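Local coordinates for piwi domain-containing protein (Vanderwaltozyma polyspora, PDB 5THE), which probably binds RNA as the C-terminal lobe, with the Piwi domain, of a budding yeast Argonaute, a protein that cleaves selected RNA targets, at residues N263-V268 with K325-H330; S286-Y291 with T296-D301; F342-S347 with Y494-C499. All blocks are in the same frame, centred on the assembly; numbering follows the deposited sequence.

Along the chain, contact 1 opens first, at the start of strand 264-274, and closes its loop only at the end of helix 320-329. Nested inside that loop is contact 2, the short-range hairpin of strands 282-289 and 300-305. Contact 3 follows in series: it opens on strand 339-344 and closes a much longer loop at helix 490-515. All reach the Piwi sheet: contact 1 brings helix 320-329 to it, contact 3 helix 490-515, and contact 2 joins two strands. Contacts 1 and 2 meet where Ser-290 pairs with Val-268 and where His-330 stacks on Tyr-291; contacts 2 and 3 meet through Ser-286 OG and Ala-495 O, while Val-268 packs on Phe-342 between contacts 1 and 3.

Contact 1: N263-V268 with K325-H330; sequences NLPILV and KIYQKH
Tyr-327 reaches out from the last turns of helix 320-329 to the beginning of strand 264-274, where it meets Leu-264, Pro-265 and Leu-267 in a buried contact of one hydrogen bond set in apolar packing. The strand lies in the central sheet of the Piwi domain, an RNase H-like fold, and the helix comes after the hairpin that follows the strand. With CG anti to the backbone N (chi1 180°), the tyrosine ring is carried straight off the helix, and its hydroxyl becomes the leading atom. Tyr-327 OH donates to Pro-265 O at 2.7 Å, arriving in the carbonyl plane on a lone pair with a C=O...O angle of 138°. Pro-265 O also lies at the edge of the Tyr-327 ring, near its plane. Carbons of Leu-264 and Pro-265 lie against the hydroxyl: Leu-264 CB is 3.4 Å from Tyr-327 OH, and Pro-265 CD is 3.3 Å from it. Pro-265 CG adds a touch on Tyr-327 CE2 at 3.9 Å, and nearer the root of the ring Leu-267 CD1 lies obliquely, 4.3 Å from Tyr-327 CD2. Pro-336, in the loop beyond the helix, also packs on the tyrosine. On the same segment, His-330 turns back, ND1 donating to Ile-326 O at 3.1 Å in the plane of the imidazole. For the strand, the chemistry implies that a proline carbonyl in an apolar setting has its polar demand met by a phenol, and that this single bond also fixes where the buried tyrosine's hydroxyl points.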
loop_
_atom_site.group_PDB
_atom_site.type_symbol
_atom_site.label_atom_id
_atom_site.label_comp_id
_atom_site.label_asym_id
_atom_site.label_seq_id
_atom_site.Cartn_x
_atom_site.Cartn_y
_atom_site.Cartn_z
ATOM N N ASN A 263 -9.867 -12.144 20.993
ATOM C CA ASN A 263 -9.000 -10.996 21.245
ATOM C C ASN A 263 -7.792 -11.013 20.309
ATOM O O ASN A 263 -6.671 -10.670 20.682
ATOM C CB ASN A 263 -8.564 -10.932 22.708
ATOM C CG ASN A 263 -8.041 -9.565 23.079
ATOM O OD1 ASN A 263 -8.541 -8.549 22.590
ATOM N ND2 ASN A 263 -7.002 -9.526 23.901
ATOM N N LEU A 264 -8.020 -11.438 19.078
ATOM C CA LEU A 264 -6.950 -11.494 18.117
ATOM C C LEU A 264 -7.281 -10.575 16.949
ATOM O O LEU A 264 -8.441 -10.516 16.521
ATOM C CB LEU A 264 -6.738 -12.926 17.605
ATOM C CG LEU A 264 -6.059 -13.889 18.583
ATOM C CD1 LEU A 264 -6.176 -15.305 18.054
ATOM C CD2 LEU A 264 -4.601 -13.489 18.774
ATOM N N PRO A 265 -6.303 -9.835 16.433
ATOM C CA PRO A 265 -6.587 -8.927 15.316
ATOM C C PRO A 265 -6.970 -9.700 14.066
ATOM O O PRO A 265 -6.469 -10.795 13.807
ATOM C CB PRO A 265 -5.268 -8.175 15.127
ATOM C CG PRO A 265 -4.231 -9.112 15.628
ATOM C CD PRO A 265 -4.882 -9.795 16.820
ATOM N N ILE A 266 -7.910 -9.131 13.313
ATOM C CA ILE A 266 -8.282 -9.716 12.037
ATOM C C ILE A 266 -7.080 -9.672 11.111
ATOM O O ILE A 266 -6.304 -8.710 11.112
ATOM C CB ILE A 266 -9.483 -8.961 11.446
ATOM C CG1 ILE A 266 -10.693 -9.109 12.362
ATOM C CG2 ILE A 266 -9.818 -9.448 10.026
ATOM C CD1 ILE A 266 -11.814 -8.128 12.035
ATOM N N LEU A 267 -6.890 -10.741 10.347
ATOM C CA LEU A 267 -5.883 -10.748 9.297
ATOM C C LEU A 267 -6.469 -10.027 8.091
ATOM O O LEU A 267 -7.440 -10.499 7.488
ATOM C CB LEU A 267 -5.483 -12.177 8.953
ATOM C CG LEU A 267 -4.632 -12.307 7.687
ATOM C CD1 LEU A 267 -3.311 -11.591 7.890
ATOM C CD2 LEU A 267 -4.405 -13.758 7.317
ATOM N N VAL A 268 -5.920 -8.861 7.766
ATOM C CA VAL A 268 -6.414 -8.049 6.659
ATOM C C VAL A 268 -5.485 -8.277 5.482
ATOM O O VAL A 268 -4.268 -8.092 5.605
ATOM C CB VAL A 268 -6.491 -6.557 7.029
ATOM C CG1 VAL A 268 -6.954 -5.743 5.832
ATOM C CG2 VAL A 268 -7.434 -6.337 8.229
ATOM N N LYS A 325 2.282 -17.360 8.663
ATOM C CA LYS A 325 3.525 -17.474 9.423
ATOM C C LYS A 325 3.886 -16.158 10.090
ATOM O O LYS A 325 4.258 -16.127 11.267
ATOM C CB LYS A 325 4.670 -17.917 8.507
ATOM C CG LYS A 325 4.722 -19.404 8.200
ATOM C CD LYS A 325 5.821 -19.677 7.157
ATOM C CE LYS A 325 6.186 -21.140 7.096
ATOM N NZ LYS A 325 7.304 -21.409 6.136
ATOM N N ILE A 326 3.817 -15.063 9.340
ATOM C CA ILE A 326 4.188 -13.771 9.893
ATOM C C ILE A 326 3.194 -13.354 10.962
ATOM O O ILE A 326 3.578 -12.879 12.040
ATOM C CB ILE A 326 4.293 -12.716 8.775
ATOM C CG1 ILE A 326 5.346 -13.155 7.751
ATOM C CG2 ILE A 326 4.653 -11.363 9.380
ATOM C CD1 ILE A 326 5.411 -12.275 6.502
ATOM N N TYR A 327 1.898 -13.529 10.686
ATOM C CA TYR A 327 0.898 -13.216 11.698
ATOM C C TYR A 327 1.196 -13.967 12.987
ATOM O O TYR A 327 1.147 -13.399 14.089
ATOM C CB TYR A 327 -0.496 -13.576 11.192
ATOM C CG TYR A 327 -1.601 -13.291 12.192
ATOM C CD1 TYR A 327 -1.842 -14.149 13.272
ATOM C CD2 TYR A 327 -2.404 -12.170 12.052
ATOM C CE1 TYR A 327 -2.860 -13.893 14.181
ATOM C CE2 TYR A 327 -3.417 -11.894 12.961
ATOM C CZ TYR A 327 -3.641 -12.762 14.015
ATOM O OH TYR A 327 -4.652 -12.486 14.897
ATOM N N GLN A 328 1.493 -15.263 12.858
ATOM C CA GLN A 328 1.689 -16.101 14.035
ATOM C C GLN A 328 2.866 -15.623 14.880
ATOM O O GLN A 328 2.798 -15.645 16.119
ATOM C CB GLN A 328 1.890 -17.547 13.598
ATOM C CG GLN A 328 2.226 -18.480 14.752
ATOM C CD GLN A 328 2.295 -19.907 14.298
ATOM O OE1 GLN A 328 2.940 -20.217 13.296
ATOM N NE2 GLN A 328 1.569 -20.777 14.989
ATOM N N LYS A 329 3.956 -15.191 14.230
ATOM C CA LYS A 329 5.127 -14.722 14.974
ATOM C C LYS A 329 4.807 -13.499 15.821
ATOM O O LYS A 329 5.410 -13.304 16.880
ATOM C CB LYS A 329 6.279 -14.395 14.022
ATOM C CG LYS A 329 6.782 -15.569 13.199
ATOM C CD LYS A 329 8.049 -15.184 12.431
ATOM C CE LYS A 329 8.168 -15.914 11.091
ATOM N NZ LYS A 329 8.343 -17.387 11.234
ATOM N N HIS A 330 3.849 -12.682 15.395
ATOM C CA HIS A 330 3.509 -11.460 16.107
ATOM C C HIS A 330 2.326 -11.617 17.056
ATOM O O HIS A 330 1.935 -10.637 17.696
ATOM C CB HIS A 330 3.229 -10.331 15.099
ATOM C CG HIS A 330 4.467 -9.825 14.426
ATOM N ND1 HIS A 330 4.997 -10.414 13.297
ATOM C CD2 HIS A 330 5.309 -8.818 14.756
ATOM C CE1 HIS A 330 6.097 -9.771 12.944
ATOM N NE2 HIS A 330 6.308 -8.799 13.812
#

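Contact 2: S286-Y291 with T296-D301; sequences SLVGSY and TQFPGD
The Tyr-291 ring runs alongside the Gln-297 side chain, its plane within 18° of the amide's. The tyrosine's CG sits between the backbone N and the carbonyl carbon (chi1 60°), which folds the ring back along the other segment: its OH comes to 3.2 Å from Gln-297 CG, and CD2 meets Pro-299 CD at 4.0 Å. The glutamine chain bends at chi2 (-79°), turning its amide away so that NE2 can bond to Gly-244 O and Leu-240 O. Tyr-291 also stacks on His-330, so an alanine here would probably leave the aliphatic part of Gln-297 and one side of Pro-299 without their cover and His-330 without its ring partner. One water links the two backbones nearby, accepting from Tyr-291 N and donating to Gln-297 O. These residues sit at the turn end of a beta hairpin, the second and third strands of the RNase H-like sheet. Leu-287 and Asp-301 form an antiparallel hydrogen-bonded pair, both ways between N and O, and Gly-289 N adds a bond to Pro-299 O at 2.9 Å. Between them, Val-288 faces Gly-300 in a non-hydrogen-bonded pair whose CA atoms are just 3.7 Å apart; a CB on Gly-300 would run into Val-288 CG1. Phe-298 receives Ser-290 CB over one face, 4.0 Å from the ring centroid, a CH-pi contact, while Ser-290 OG accepts from Val-268 N. Val-288 crosses the phenylalanine at about a right angle, CG2 to Phe-298 CD2 4.0 Å. The Asp-301 carboxylate is taken by Asn-322, Arg-323 and Lys-543.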
loop_
_atom_site.group_PDB
_atom_site.type_symbol
_atom_site.label_atom_id
_atom_site.label_comp_id
_atom_site.label_asym_id
_atom_site.label_seq_id
_atom_site.Cartn_x
_atom_site.Cartn_y
_atom_site.Cartn_z
ATOM N N SER A 286 -0.363 -10.198 -6.601
ATOM C CA SER A 286 0.282 -9.951 -5.324
ATOM C C SER A 286 -0.736 -10.144 -4.209
ATOM O O SER A 286 -1.944 -10.053 -4.420
ATOM C CB SER A 286 0.887 -8.545 -5.258
ATOM O OG SER A 286 -0.145 -7.580 -5.254
ATOM N N LEU A 287 -0.234 -10.456 -3.021
ATOM C CA LEU A 287 -1.066 -10.621 -1.839
ATOM C C LEU A 287 -0.274 -10.084 -0.660
ATOM O O LEU A 287 0.791 -10.618 -0.347
ATOM C CB LEU A 287 -1.441 -12.094 -1.608
ATOM C CG LEU A 287 -2.296 -12.323 -0.360
ATOM C CD1 LEU A 287 -3.686 -11.712 -0.554
ATOM C CD2 LEU A 287 -2.384 -13.821 0.052
ATOM N N VAL A 288 -0.776 -9.019 -0.025
ATOM C CA VAL A 288 -0.154 -8.460 1.167
ATOM C C VAL A 288 -1.051 -8.782 2.345
ATOM O O VAL A 288 -2.251 -9.031 2.195
ATOM C CB VAL A 288 0.087 -6.937 1.072
ATOM C CG1 VAL A 288 0.994 -6.593 -0.120
ATOM C CG2 VAL A 288 -1.243 -6.196 0.967
ATOM N N GLY A 289 -0.458 -8.773 3.536
ATOM C CA GLY A 289 -1.229 -9.057 4.729
ATOM C C GLY A 289 -0.713 -8.365 5.971
ATOM O O GLY A 289 0.494 -8.170 6.133
ATOM N N SER A 290 -1.636 -7.979 6.852
ATOM C CA SER A 290 -1.275 -7.421 8.141
ATOM C C SER A 290 -0.780 -8.527 9.064
ATOM O O SER A 290 -0.936 -9.718 8.781
ATOM C CB SER A 290 -2.474 -6.721 8.762
ATOM O OG SER A 290 -3.495 -7.670 9.032
ATOM N N TYR A 291 -0.197 -8.133 10.198
ATOM C CA TYR A 291 0.194 -9.142 11.168
ATOM C C TYR A 291 -0.027 -8.777 12.626
ATOM O O TYR A 291 0.317 -9.594 13.482
ATOM C CB TYR A 291 1.667 -9.551 10.974
ATOM C CG TYR A 291 2.717 -8.462 11.110
ATOM C CD1 TYR A 291 2.866 -7.730 12.289
ATOM C CD2 TYR A 291 3.603 -8.215 10.081
ATOM C CE1 TYR A 291 3.855 -6.770 12.410
ATOM C CE2 TYR A 291 4.596 -7.267 10.203
ATOM C CZ TYR A 291 4.714 -6.550 11.362
ATOM O OH TYR A 291 5.698 -5.601 11.453
ATOM N N THR A 296 0.037 -1.516 10.558
ATOM C CA THR A 296 1.047 -0.587 10.095
ATOM C C THR A 296 1.993 -1.219 9.085
ATOM O O THR A 296 2.649 -0.506 8.309
ATOM C CB THR A 296 1.786 -0.107 11.347
ATOM O OG1 THR A 296 1.180 1.113 11.820
ATOM C CG2 THR A 296 3.223 0.040 11.100
ATOM N N GLN A 297 2.057 -2.546 9.069
ATOM C CA GLN A 297 3.002 -3.300 8.255
ATOM C C GLN A 297 2.239 -4.341 7.450
ATOM O O GLN A 297 1.482 -5.139 8.021
ATOM C CB GLN A 297 4.040 -3.966 9.144
ATOM C CG GLN A 297 5.064 -2.996 9.702
ATOM C CD GLN A 297 6.120 -2.646 8.663
ATOM O OE1 GLN A 297 6.356 -3.421 7.727
ATOM N NE2 GLN A 297 6.758 -1.479 8.818
ATOM N N PHE A 298 2.431 -4.324 6.132
ATOM C CA PHE A 298 1.772 -5.252 5.213
ATOM C C PHE A 298 2.800 -5.902 4.290
ATOM O O PHE A 298 2.848 -5.601 3.092
ATOM C CB PHE A 298 0.706 -4.546 4.372
ATOM C CG PHE A 298 -0.600 -4.350 5.079
ATOM C CD1 PHE A 298 -0.757 -3.323 6.005
ATOM C CD2 PHE A 298 -1.686 -5.179 4.808
ATOM C CE1 PHE A 298 -1.960 -3.134 6.654
ATOM C CE2 PHE A 298 -2.908 -4.986 5.462
ATOM C CZ PHE A 298 -3.038 -3.973 6.389
ATOM N N PRO A 299 3.628 -6.809 4.804
ATOM C CA PRO A 299 4.484 -7.587 3.901
ATOM C C PRO A 299 3.610 -8.457 3.018
ATOM O O PRO A 299 2.451 -8.734 3.330
ATOM C CB PRO A 299 5.365 -8.427 4.832
ATOM C CG PRO A 299 4.635 -8.478 6.143
ATOM C CD PRO A 299 3.743 -7.231 6.213
ATOM N N GLY A 300 4.175 -8.868 1.884
ATOM C CA GLY A 300 3.398 -9.585 0.895
ATOM C C GLY A 300 4.256 -10.480 0.035
ATOM O O GLY A 300 5.483 -10.503 0.134
ATOM N N ASP A 301 3.575 -11.241 -0.804
ATOM C CA ASP A 301 4.216 -12.065 -1.805
ATOM C C ASP A 301 3.590 -11.765 -3.156
ATOM O O ASP A 301 2.467 -11.273 -3.240
ATOM C CB ASP A 301 4.086 -13.551 -1.469
ATOM C CG ASP A 301 5.014 -13.965 -0.358
ATOM O OD1 ASP A 301 6.238 -13.754 -0.503
ATOM O OD2 ASP A 301 4.519 -14.481 0.665
HETATM O O HOH W 1 0.313 -5.385 10.445
#

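Contact 3: F342-S347 with Y494-C499; sequences FRDGVS and YADLLC
Asp-344, on strand 339-344, and Asp-496, on helix 490-515, bring strand and helix to 7.7 Å between their CA atoms, the closest CA pair of the two segments. In the RNase H-like Piwi fold, Asp-344 and Asp-496 probably occupy the places of two members of the DEDX catalytic tetrad of slicing Argonautes, and Asp-272, on strand 264-274, probably supplies another; bound nucleic acid comes within about 5 Å at the nearest atoms. The two side chains cross at about a right angle, and their carboxylate planes are turned 42° from each other. CB of Asp-344 points toward the helix, and with CG anti to the backbone N (chi1 -167°) its OD1 reaches the other acid, 2.6 Å from Asp-496 OD1 and 3.0 Å from Asp-496 OD2. That same OD1 pairs with Lys-390 NZ in a salt bridge, and OD2 is bonded to Thr-388 OG1, so both carboxylate oxygens of Asp-344 have partners outside the pair. The turn after it is gripped by Arg-343, itself paired with Glu-358: NH1 donates to Gly-345 O, and also to Asp-344 O at 2.7 Å, lying above that carbonyl's plane.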
loop_
_atom_site.group_PDB
_atom_site.type_symbol
_atom_site.label_atom_id
_atom_site.label_comp_id
_atom_site.label_asym_id
_atom_site.label_seq_id
_atom_site.Cartn_x
_atom_site.Cartn_y
_atom_site.Cartn_z
ATOM N N PHE A 342 -9.288 -8.108 0.698
ATOM C CA PHE A 342 -9.594 -7.016 -0.225
ATOM C C PHE A 342 -9.031 -7.362 -1.591
ATOM O O PHE A 342 -7.829 -7.591 -1.724
ATOM C CB PHE A 342 -9.010 -5.687 0.242
ATOM C CG PHE A 342 -9.785 -5.051 1.341
ATOM C CD1 PHE A 342 -10.832 -4.182 1.058
ATOM C CD2 PHE A 342 -9.472 -5.318 2.655
ATOM C CE1 PHE A 342 -11.551 -3.589 2.077
ATOM C CE2 PHE A 342 -10.194 -4.719 3.684
ATOM C CZ PHE A 342 -11.236 -3.860 3.384
ATOM N N ARG A 343 -9.891 -7.391 -2.599
ATOM C CA ARG A 343 -9.481 -7.801 -3.935
ATOM C C ARG A 343 -9.576 -6.610 -4.882
ATOM O O ARG A 343 -10.662 -6.058 -5.085
ATOM C CB ARG A 343 -10.342 -8.954 -4.439
ATOM C CG ARG A 343 -10.064 -9.309 -5.877
ATOM C CD ARG A 343 -8.634 -9.748 -6.098
ATOM N NE ARG A 343 -8.621 -10.744 -7.157
ATOM C CZ ARG A 343 -8.436 -10.449 -8.435
ATOM N NH1 ARG A 343 -8.210 -9.192 -8.786
ATOM N NH2 ARG A 343 -8.463 -11.405 -9.353
ATOM N N ASP A 344 -8.444 -6.226 -5.465
ATOM C CA ASP A 344 -8.394 -5.117 -6.410
ATOM C C ASP A 344 -8.068 -5.645 -7.801
ATOM O O ASP A 344 -7.528 -6.743 -7.967
ATOM C CB ASP A 344 -7.342 -4.076 -5.994
ATOM C CG ASP A 344 -7.479 -2.786 -6.756
ATOM O OD1 ASP A 344 -6.466 -2.125 -7.040
ATOM O OD2 ASP A 344 -8.628 -2.429 -7.080
ATOM N N GLY A 345 -8.357 -4.830 -8.804
ATOM C CA GLY A 345 -7.960 -5.179 -10.148
ATOM C C GLY A 345 -8.870 -6.261 -10.678
ATOM O O GLY A 345 -8.393 -7.319 -11.116
ATOM N N VAL A 346 -10.185 -6.024 -10.611
ATOM C CA VAL A 346 -11.168 -7.051 -10.938
ATOM C C VAL A 346 -12.370 -6.423 -11.637
ATOM O O VAL A 346 -12.807 -5.322 -11.289
ATOM C CB VAL A 346 -11.607 -7.837 -9.683
ATOM C CG1 VAL A 346 -12.305 -6.921 -8.679
ATOM C CG2 VAL A 346 -12.491 -9.007 -10.076
ATOM N N SER A 347 -12.897 -7.136 -12.634
ATOM C CA SER A 347 -14.083 -6.717 -13.360
ATOM C C SER A 347 -15.324 -7.256 -12.666
ATOM O O SER A 347 -15.292 -8.292 -11.997
ATOM C CB SER A 347 -14.049 -7.213 -14.810
ATOM O OG SER A 347 -12.780 -7.004 -15.409
ATOM N N TYR A 494 -1.372 -0.987 -1.048
ATOM C CA TYR A 494 -0.155 -1.784 -0.872
ATOM C C TYR A 494 -0.053 -2.903 -1.900
ATOM O O TYR A 494 1.032 -3.162 -2.440
ATOM C CB TYR A 494 -0.114 -2.389 0.523
ATOM C CG TYR A 494 0.061 -1.390 1.634
ATOM C CD1 TYR A 494 0.803 -0.226 1.442
ATOM C CD2 TYR A 494 -0.493 -1.623 2.885
ATOM C CE1 TYR A 494 0.982 0.687 2.477
ATOM C CE2 TYR A 494 -0.325 -0.715 3.927
ATOM C CZ TYR A 494 0.406 0.441 3.709
ATOM O OH TYR A 494 0.573 1.339 4.730
ATOM N N ALA A 495 -1.161 -3.613 -2.145
ATOM C CA ALA A 495 -1.133 -4.705 -3.112
ATOM C C ALA A 495 -0.855 -4.185 -4.512
ATOM O O ALA A 495 -0.112 -4.817 -5.276
ATOM C CB ALA A 495 -2.451 -5.484 -3.080
ATOM N N ASP A 496 -1.460 -3.044 -4.877
ATOM C CA ASP A 496 -1.170 -2.441 -6.179
ATOM C C ASP A 496 0.316 -2.159 -6.318
ATOM O O ASP A 496 0.926 -2.475 -7.343
ATOM C CB ASP A 496 -1.964 -1.146 -6.373
ATOM C CG ASP A 496 -3.443 -1.363 -6.341
ATOM O OD1 ASP A 496 -3.891 -2.509 -6.546
ATOM O OD2 ASP A 496 -4.167 -0.378 -6.117
ATOM N N LEU A 497 0.912 -1.548 -5.286
ATOM C CA LEU A 497 2.329 -1.193 -5.332
ATOM C C LEU A 497 3.220 -2.420 -5.415
ATOM O O LEU A 497 4.283 -2.368 -6.037
ATOM C CB LEU A 497 2.695 -0.372 -4.097
ATOM C CG LEU A 497 1.932 0.956 -4.046
ATOM C CD1 LEU A 497 2.222 1.658 -2.727
ATOM C CD2 LEU A 497 2.368 1.813 -5.220
ATOM N N LEU A 498 2.832 -3.519 -4.766
ATOM C CA LEU A 498 3.667 -4.709 -4.833
ATOM C C LEU A 498 3.613 -5.322 -6.227
ATOM O O LEU A 498 4.641 -5.769 -6.754
ATOM C CB LEU A 498 3.237 -5.713 -3.762
ATOM C CG LEU A 498 3.961 -7.066 -3.781
ATOM C CD1 LEU A 498 5.467 -6.857 -3.786
ATOM C CD2 LEU A 498 3.523 -7.929 -2.562
ATOM N N CYS A 499 2.424 -5.345 -6.839
ATOM C CA CYS A 499 2.315 -5.755 -8.239
ATOM C C CYS A 499 3.193 -4.908 -9.140
ATOM O O CYS A 499 3.827 -5.424 -10.073
ATOM C CB CYS A 499 0.874 -5.645 -8.709
ATOM S SG CYS A 499 -0.040 -7.139 -8.615
#